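Local coordinates for protein SusD homolog (Bacteroides thetaiotaomicron VPI-5482, PDB 3IV0) that probably binds sugars at the outer membrane of this gut bacterium, in the manner of SusD-type glycan-capturing proteins, at residues Cys52-Ala57 with Tyr444-Met449; Arg202-Ala207 with Gly264-Ala269; Tyr306-Phe311 with Lys327-Ser332. All blocks are in the same frame, centred on the assembly; numbering follows the deposited sequence.

Interaction 1 (Cys52-Ala57 with Tyr444-Met449)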
loop_
_atom_site.group_PDB
_atom_site.type_symbol
_atom_site.label_atom_id
_atom_site.label_comp_id
_atom_site.label_asym_id
_atom_site.label_seq_id
_atom_site.Cartn_x
_atom_site.Cartn_y
_atom_site.Cartn_z
ATOM N N CYS A 52 -0.761 14.095 -5.610
ATOM C CA CYS A 52 -1.559 15.080 -4.864
ATOM C C CYS A 52 -0.991 15.405 -3.492
ATOM O O CYS A 52 -1.712 15.934 -2.652
ATOM C CB CYS A 52 -3.036 14.671 -4.759
ATOM S SG CYS A 52 -3.841 14.504 -6.367
ATOM N N ALA A 53 0.281 15.063 -3.232
ATOM C CA ALA A 53 0.944 15.412 -1.998
ATOM C C ALA A 53 1.544 16.833 -2.110
ATOM O O ALA A 53 1.978 17.228 -3.203
ATOM C CB ALA A 53 2.052 14.399 -1.689
ATOM N N PRO A 54 1.569 17.562 -0.996
ATOM C CA PRO A 54 2.138 18.925 -0.973
ATOM C C PRO A 54 3.667 18.876 -0.885
ATOM O O PRO A 54 4.276 19.239 0.132
ATOM C CB PRO A 54 1.487 19.529 0.254
ATOM C CG PRO A 54 1.325 18.409 1.176
ATOM C CD PRO A 54 0.994 17.199 0.305
ATOM N N ILE A 55 4.263 18.432 -1.993
ATOM C CA ILE A 55 5.691 18.203 -2.091
ATOM C C ILE A 55 6.288 19.058 -3.195
ATOM O O ILE A 55 5.626 19.403 -4.182
ATOM C CB ILE A 55 6.011 16.703 -2.313
ATOM C CG1 ILE A 55 5.393 16.147 -3.594
ATOM C CG2 ILE A 55 5.604 15.898 -1.085
ATOM C CD1 ILE A 55 5.835 14.681 -3.868
ATOM N N THR A 56 7.567 19.375 -3.011
ATOM C CA THR A 56 8.311 20.161 -3.968
ATOM C C THR A 56 9.695 19.570 -4.169
ATOM O O THR A 56 10.339 19.216 -3.200
ATOM C CB THR A 56 8.477 21.619 -3.468
ATOM O OG1 THR A 56 7.192 22.175 -3.188
ATOM C CG2 THR A 56 9.197 22.454 -4.490
ATOM N N ALA A 57 10.132 19.455 -5.423
ATOM C CA ALA A 57 11.479 18.984 -5.757
ATOM C C ALA A 57 12.521 20.023 -5.433
ATOM O O ALA A 57 12.287 21.202 -5.648
ATOM C CB ALA A 57 11.562 18.609 -7.228
ATOM N N TYR A 444 -8.997 18.735 3.387
ATOM C CA TYR A 444 -8.243 17.510 3.705
ATOM C C TYR A 444 -7.051 17.247 2.791
ATOM O O TYR A 444 -6.228 16.398 3.099
ATOM C CB TYR A 444 -9.181 16.314 3.637
ATOM C CG TYR A 444 -10.346 16.442 4.572
ATOM C CD1 TYR A 444 -10.197 16.209 5.924
ATOM C CD2 TYR A 444 -11.590 16.812 4.110
ATOM C CE1 TYR A 444 -11.266 16.335 6.789
ATOM C CE2 TYR A 444 -12.669 16.959 4.962
ATOM C CZ TYR A 444 -12.504 16.709 6.297
ATOM O OH TYR A 444 -13.573 16.859 7.160
ATOM N N CYS A 445 -6.946 17.943 1.673
ATOM C CA CYS A 445 -5.888 17.749 0.699
ATOM C C CYS A 445 -5.441 19.124 0.232
ATOM O O CYS A 445 -6.273 19.918 -0.221
ATOM C CB CYS A 445 -6.415 16.938 -0.480
ATOM S SG CYS A 445 -5.182 16.716 -1.811
HETATM N N MSE A 446 -4.149 19.403 0.313
HETATM C CA MSE A 446 -3.612 20.719 -0.041
HETATM C C MSE A 446 -3.591 20.926 -1.551
HETATM O O MSE A 446 -3.689 22.051 -2.049
HETATM C CB MSE A 446 -2.194 20.854 0.512
HETATM C CG MSE A 446 -1.584 22.225 0.313
HETATM SE SE MSE A 446 -0.064 22.621 1.500
HETATM C CE MSE A 446 -0.907 23.834 2.561
ATOM N N ASN A 447 -3.505 19.815 -2.287
ATOM C CA ASN A 447 -3.384 19.846 -3.750
ATOM C C ASN A 447 -4.542 19.029 -4.338
ATOM O O ASN A 447 -4.329 18.017 -5.003
ATOM C CB ASN A 447 -2.045 19.244 -4.241
ATOM C CG ASN A 447 -0.819 20.013 -3.781
ATOM O OD1 ASN A 447 -0.891 20.966 -3.013
ATOM N ND2 ASN A 447 0.326 19.579 -4.237
ATOM N N PRO A 448 -5.783 19.442 -4.078
ATOM C CA PRO A 448 -6.938 18.634 -4.469
ATOM C C PRO A 448 -7.166 18.655 -5.971
ATOM O O PRO A 448 -6.691 19.565 -6.681
ATOM C CB PRO A 448 -8.123 19.342 -3.804
ATOM C CG PRO A 448 -7.685 20.766 -3.742
ATOM C CD PRO A 448 -6.204 20.723 -3.475
HETATM N N MSE A 449 -7.889 17.666 -6.474
HETATM C CA MSE A 449 -8.459 17.778 -7.810
HETATM C C MSE A 449 -9.895 18.270 -7.653
HETATM O O MSE A 449 -10.433 18.321 -6.532
HETATM C CB MSE A 449 -8.417 16.429 -8.556
HETATM C CG MSE A 449 -9.306 15.337 -7.976
HETATM SE SE MSE A 449 -9.090 13.595 -8.799
HETATM C CE MSE A 449 -7.334 13.133 -8.126
HETATM O O HOH W 1 3.101 20.812 -4.032
#
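Cys52 sits at the tight end of this contact. Its CB lies 3.6 Å from Asn447 O. With SG anti to the carbonyl carbon (chi1 -60°), the sulfur comes within 4.1 Å of Met449 CE. The selenomethionine reaches this spot through a bend at its last torsion. Cys445 SG lies 3.7 Å from Cys52 O, but this is a plain approach; Cys52 O bonds to the hydroxyl of Tyr429 on helix 429-436. The two cysteine side chains meet in van der Waals contact, CB of Cys52 to SG of Cys445 at 4.2 Å, and form no disulfide.

Asn447 points its side chain at the turn around Pro54. Its ND2 comes to 3.1 Å from Ala53 O, yet the angle is too poor for a hydrogen bond. The amide nitrogen gives its hydrogens to Ala69 O and to a water, 3.0 Å from ND2. That water in turn donates to Ile55 O, so it joins the two segments where no direct hydrogen bond does.

The loose side belongs to Met446, which is exposed and modelled in two conformers. In the one given, its SE rests against Pro54 CB at 3.7 Å, and the methyl end leads off from the contact. Pro54 itself is buried.

Segment 444-449 belongs to the loop between helices 429-436 and 451-455. It packs on the turn leading into the short strand 55-57, which pairs antiparallel with strand 300-302. Pro54 is the centre of that turn, an inverse gamma turn closed by a weak bond from Ile55 N to Ala53 O.

Interaction 2 (Arg202-Ala207 with Gly264-Ala269)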
loop_
_atom_site.group_PDB
_atom_site.type_symbol
_atom_site.label_atom_id
_atom_site.label_comp_id
_atom_site.label_asym_id
_atom_site.label_seq_id
_atom_site.Cartn_x
_atom_site.Cartn_y
_atom_site.Cartn_z
ATOM N N ARG A 202 -2.992 -14.902 7.841
ATOM C CA ARG A 202 -4.396 -14.571 8.061
ATOM C C ARG A 202 -4.571 -13.053 8.153
ATOM O O ARG A 202 -5.534 -12.483 7.658
ATOM C CB ARG A 202 -4.921 -15.285 9.319
ATOM C CG ARG A 202 -6.449 -15.213 9.506
ATOM C CD ARG A 202 -6.870 -16.018 10.756
ATOM N NE ARG A 202 -8.332 -16.080 10.955
ATOM C CZ ARG A 202 -9.132 -16.920 10.320
ATOM N NH1 ARG A 202 -8.670 -17.723 9.391
ATOM N NH2 ARG A 202 -10.432 -16.914 10.580
ATOM N N GLY A 203 -3.658 -12.396 8.851
ATOM C CA GLY A 203 -3.662 -10.932 8.954
ATOM C C GLY A 203 -3.510 -10.203 7.641
ATOM O O GLY A 203 -4.164 -9.181 7.401
ATOM N N SER A 204 -2.713 -10.739 6.724
ATOM C CA SER A 204 -2.587 -10.176 5.392
ATOM C C SER A 204 -3.971 -10.153 4.696
ATOM O O SER A 204 -4.389 -9.144 4.082
ATOM C CB SER A 204 -1.652 -11.016 4.543
ATOM O OG SER A 204 -0.417 -11.275 5.169
ATOM N N VAL A 205 -4.648 -11.300 4.765
ATOM C CA VAL A 205 -5.963 -11.455 4.174
ATOM C C VAL A 205 -6.957 -10.475 4.775
ATOM O O VAL A 205 -7.684 -9.809 4.036
ATOM C CB VAL A 205 -6.492 -12.901 4.305
ATOM C CG1 VAL A 205 -7.930 -13.008 3.797
ATOM C CG2 VAL A 205 -5.561 -13.904 3.531
ATOM N N ILE A 206 -6.977 -10.366 6.103
ATOM C CA ILE A 206 -7.911 -9.455 6.745
ATOM C C ILE A 206 -7.657 -8.013 6.306
ATOM O O ILE A 206 -8.611 -7.294 5.970
ATOM C CB ILE A 206 -7.823 -9.594 8.278
ATOM C CG1 ILE A 206 -8.361 -10.963 8.728
ATOM C CG2 ILE A 206 -8.616 -8.462 8.959
ATOM C CD1 ILE A 206 -7.960 -11.331 10.149
ATOM N N ALA A 207 -6.417 -7.560 6.311
ATOM C CA ALA A 207 -6.117 -6.182 5.946
ATOM C C ALA A 207 -6.553 -5.884 4.527
ATOM O O ALA A 207 -7.164 -4.848 4.233
ATOM C CB ALA A 207 -4.652 -5.878 6.125
ATOM N N GLY A 264 3.814 -6.054 11.503
ATOM C CA GLY A 264 3.574 -6.163 10.073
ATOM C C GLY A 264 2.382 -7.064 9.782
ATOM O O GLY A 264 2.189 -8.086 10.442
ATOM N N LEU A 265 1.566 -6.708 8.801
ATOM C CA LEU A 265 0.509 -7.596 8.323
ATOM C C LEU A 265 0.855 -8.091 6.915
ATOM O O LEU A 265 0.586 -9.268 6.628
ATOM C CB LEU A 265 -0.883 -6.944 8.363
ATOM C CG LEU A 265 -1.388 -6.629 9.771
ATOM C CD1 LEU A 265 -2.726 -5.900 9.691
ATOM C CD2 LEU A 265 -1.482 -7.843 10.650
ATOM N N PHE A 266 1.346 -7.264 6.001
ATOM C CA PHE A 266 1.861 -7.775 4.720
ATOM C C PHE A 266 2.974 -6.865 4.306
ATOM O O PHE A 266 2.840 -5.625 4.364
ATOM C CB PHE A 266 0.798 -7.922 3.619
ATOM C CG PHE A 266 1.348 -8.596 2.405
ATOM C CD1 PHE A 266 1.759 -9.923 2.509
ATOM C CD2 PHE A 266 1.622 -7.913 1.255
ATOM C CE1 PHE A 266 2.367 -10.547 1.444
ATOM C CE2 PHE A 266 2.248 -8.537 0.187
ATOM C CZ PHE A 266 2.629 -9.861 0.298
ATOM N N GLU A 267 4.065 -7.450 3.826
ATOM C CA GLU A 267 5.282 -6.740 3.439
ATOM C C GLU A 267 5.836 -7.320 2.155
ATOM O O GLU A 267 5.676 -8.505 1.904
ATOM C CB GLU A 267 6.333 -6.849 4.563
ATOM C CG GLU A 267 5.765 -6.546 5.929
ATOM C CD GLU A 267 6.732 -6.802 7.069
ATOM O OE1 GLU A 267 7.879 -7.234 6.831
ATOM O OE2 GLU A 267 6.291 -6.595 8.223
ATOM N N ILE A 268 6.463 -6.461 1.361
ATOM C CA ILE A 268 7.209 -6.849 0.177
ATOM C C ILE A 268 8.659 -6.979 0.596
ATOM O O ILE A 268 9.229 -6.067 1.191
ATOM C CB ILE A 268 7.066 -5.775 -0.935
ATOM C CG1 ILE A 268 5.601 -5.568 -1.352
ATOM C CG2 ILE A 268 7.880 -6.175 -2.184
ATOM C CD1 ILE A 268 5.298 -4.228 -2.059
ATOM N N ALA A 269 9.286 -8.127 0.321
ATOM C CA ALA A 269 10.595 -8.433 0.830
ATOM C C ALA A 269 11.699 -7.704 0.077
ATOM O O ALA A 269 11.736 -7.713 -1.152
ATOM C CB ALA A 269 10.833 -9.973 0.720
#
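One hydrogen bond carries the polar part of this contact between the first turns of helix 202-219 and the bulged strand 264-268. Ser204 OG donates to Leu265 O at 2.7 Å. The hydroxyl lies in the carbonyl plane, with a C=O...OG angle of 157°. It sits anti to its own carbonyl carbon (chi1 -51°), and there it also accepts from Ser201 N. Beside the bond, Ser204 OG touches the edge of the Phe266 ring, 3.7 Å from CD1, a van der Waals contact. Phe129 of helix 117-142 meets the same ring edge-to-face.

The apolar part is carried by Leu265. Its CD1 meets Ala207 CB at 4.1 Å, one helical turn on from Gly203. Its CD2 lies 4.1 Å from Gly203 CA, and a CB on that residue would clash with it.

Leu265 and Phe266 both face Phe365 of the paired strand, a classic beta bulge. An alanine in place of Ser204 would lack the hydroxyl that bonds to Leu265 O, and would probably loosen the bulge against the helix. The chemistry implies that a buried carbonyl at an irregular point of the strand is satisfied by a helix side chain, with close apolar contact beside it.

Interaction 3 (Tyr306-Phe311 with Lys327-Ser332)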
loop_
_atom_site.group_PDB
_atom_site.type_symbol
_atom_site.label_atom_id
_atom_site.label_comp_id
_atom_site.label_asym_id
_atom_site.label_seq_id
_atom_site.Cartn_x
_atom_site.Cartn_y
_atom_site.Cartn_z
ATOM N N TYR A 306 1.849 22.243 5.607
ATOM C CA TYR A 306 1.185 20.958 5.718
ATOM C C TYR A 306 1.582 20.225 7.000
ATOM O O TYR A 306 0.730 19.711 7.719
ATOM C CB TYR A 306 1.513 20.082 4.523
ATOM C CG TYR A 306 0.842 18.728 4.596
ATOM C CD1 TYR A 306 -0.551 18.639 4.613
ATOM C CD2 TYR A 306 1.577 17.576 4.667
ATOM C CE1 TYR A 306 -1.200 17.419 4.675
ATOM C CE2 TYR A 306 0.923 16.312 4.711
ATOM C CZ TYR A 306 -0.470 16.279 4.730
ATOM O OH TYR A 306 -1.129 15.067 4.777
ATOM N N LEU A 307 2.878 20.178 7.305
ATOM C CA LEU A 307 3.338 19.429 8.457
ATOM C C LEU A 307 2.950 20.137 9.765
ATOM O O LEU A 307 2.742 19.482 10.774
ATOM C CB LEU A 307 4.837 19.117 8.325
ATOM C CG LEU A 307 5.218 18.220 7.131
ATOM C CD1 LEU A 307 6.726 18.015 7.105
ATOM C CD2 LEU A 307 4.472 16.858 7.139
HETATM N N MSE A 308 2.840 21.464 9.750
HETATM C CA MSE A 308 2.319 22.170 10.923
HETATM C C MSE A 308 0.840 21.820 11.137
HETATM O O MSE A 308 0.357 21.862 12.270
HETATM C CB MSE A 308 2.497 23.682 10.774
HETATM C CG MSE A 308 3.895 24.170 11.129
HETATM SE SE MSE A 308 4.047 26.113 11.070
HETATM C CE MSE A 308 4.106 26.343 9.227
ATOM N N THR A 309 0.104 21.529 10.066
ATOM C CA THR A 309 -1.294 21.064 10.200
ATOM C C THR A 309 -1.362 19.620 10.679
ATOM O O THR A 309 -2.114 19.265 11.595
ATOM C CB THR A 309 -2.000 21.127 8.852
ATOM O OG1 THR A 309 -2.139 22.505 8.466
ATOM C CG2 THR A 309 -3.391 20.409 8.891
ATOM N N LEU A 310 -0.542 18.795 10.061
ATOM C CA LEU A 310 -0.522 17.392 10.350
ATOM C C LEU A 310 0.006 17.045 11.741
ATOM O O LEU A 310 -0.555 16.196 12.444
ATOM C CB LEU A 310 0.313 16.701 9.263
ATOM C CG LEU A 310 0.271 15.184 9.225
ATOM C CD1 LEU A 310 -1.177 14.742 9.036
ATOM C CD2 LEU A 310 1.182 14.648 8.096
ATOM N N PHE A 311 1.083 17.698 12.144
ATOM C CA PHE A 311 1.736 17.455 13.435
ATOM C C PHE A 311 1.768 18.791 14.201
ATOM O O PHE A 311 2.795 19.482 14.198
ATOM C CB PHE A 311 3.147 16.917 13.240
ATOM C CG PHE A 311 3.199 15.493 12.744
ATOM C CD1 PHE A 311 2.968 14.448 13.606
ATOM C CD2 PHE A 311 3.439 15.228 11.411
ATOM C CE1 PHE A 311 3.012 13.142 13.138
ATOM C CE2 PHE A 311 3.450 13.892 10.936
ATOM C CZ PHE A 311 3.247 12.884 11.814
ATOM N N LYS A 327 13.986 20.538 11.177
ATOM C CA LYS A 327 13.453 21.463 10.196
ATOM C C LYS A 327 12.090 21.033 9.653
ATOM O O LYS A 327 11.632 21.523 8.643
ATOM C CB LYS A 327 14.439 21.604 9.037
ATOM C CG LYS A 327 15.803 22.112 9.487
ATOM C CD LYS A 327 16.900 21.800 8.475
ATOM C CE LYS A 327 17.499 20.399 8.653
ATOM N NZ LYS A 327 18.717 20.394 9.523
ATOM N N ILE A 328 11.423 20.155 10.397
ATOM C CA ILE A 328 10.088 19.673 10.016
ATOM C C ILE A 328 9.141 20.747 9.468
ATOM O O ILE A 328 8.465 20.539 8.455
ATOM C CB ILE A 328 9.430 18.939 11.194
ATOM C CG1 ILE A 328 8.056 18.378 10.804
ATOM C CG2 ILE A 328 9.352 19.848 12.451
ATOM C CD1 ILE A 328 7.421 17.596 11.938
ATOM N N TYR A 329 9.072 21.923 10.111
ATOM C CA TYR A 329 8.125 22.941 9.706
ATOM C C TYR A 329 8.661 23.972 8.707
ATOM O O TYR A 329 7.919 24.866 8.325
ATOM C CB TYR A 329 7.549 23.674 10.932
ATOM C CG TYR A 329 6.934 22.781 12.003
ATOM C CD1 TYR A 329 5.952 21.834 11.686
ATOM C CD2 TYR A 329 7.315 22.888 13.320
ATOM C CE1 TYR A 329 5.367 21.053 12.664
ATOM C CE2 TYR A 329 6.748 22.105 14.300
ATOM C CZ TYR A 329 5.749 21.184 13.961
ATOM O OH TYR A 329 5.216 20.430 14.976
ATOM N N SER A 330 9.914 23.820 8.289
ATOM C CA SER A 330 10.529 24.796 7.407
ATOM C C SER A 330 9.720 24.980 6.145
ATOM O O SER A 330 9.189 24.014 5.566
ATOM C CB SER A 330 11.955 24.391 7.037
ATOM O OG SER A 330 12.490 25.330 6.109
ATOM N N THR A 331 9.605 26.226 5.713
ATOM C CA THR A 331 8.903 26.537 4.481
ATOM C C THR A 331 9.901 26.727 3.343
ATOM O O THR A 331 9.520 27.061 2.228
ATOM C CB THR A 331 8.009 27.765 4.613
ATOM O OG1 THR A 331 8.794 28.886 5.036
ATOM C CG2 THR A 331 6.887 27.536 5.620
ATOM N N SER A 332 11.177 26.481 3.617
ATOM C CA SER A 332 12.202 26.530 2.580
ATOM C C SER A 332 12.128 25.323 1.650
ATOM O O SER A 332 11.973 24.176 2.097
ATOM C CB SER A 332 13.603 26.608 3.206
ATOM O OG SER A 332 14.612 26.430 2.225
#
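A type I beta turn, Lys327 to Ser330, packs here against the last turn of helix 304-310. Tyr329 has the largest share of the contact. Its CG is anti to the carbonyl carbon (chi1 -54°), and this lays the ring along the helix end. The ring's edge faces backbone: Leu307 O lies 3.6 Å from CE1, near the ring plane. One face is covered from within its own turn by Ile328 CG2, 3.7 Å above the plane and over its centre.

Met308 crosses the ring obliquely. Its chain starts anti to the carbonyl carbon, runs extended at chi2 and bends at chi3 (-76°). SE then lies 5.1 Å from the ring centroid, a Met-aromatic contact. This selenomethionine has two conformers, of which one is described.

Leu307 meets the neighbouring Ile328. Its CD1 lies 3.9 Å from Ile328 CG1, the two side chains crossing obliquely. Ile328 CG1 is anti to its backbone N, which directs that branch to the leucine. Ile328 O also accepts from Lys339 NZ.

Phe311 is the first residue to leave helical geometry. Tyr329 OH donates to its O at 2.7 Å, in the carbonyl plane, with a C=O...OH angle of 159°.

Overall arrangement
Interaction 2 is the core contact, its centre about 10 Å from that of the chain and all its touching residues buried. Interactions 1 and 3, with centres at about 18 and 24 Å, are mostly buried too, but Met446 is exposed and Tyr329 partly so. These two meet around the strand pair 55-57 and 300-302 and the following helix 304-310, where Pro54 CG packs on Tyr306 CG at 3.5 Å. Interaction 2 holds other elements, about 19 Å from either at the nearest atoms. A hydroxyl bonds directly to a backbone carbonyl in deep interaction 2, and again in interaction 3. Interaction 1 bridges its segments by water, and closes the long loop containing the other two.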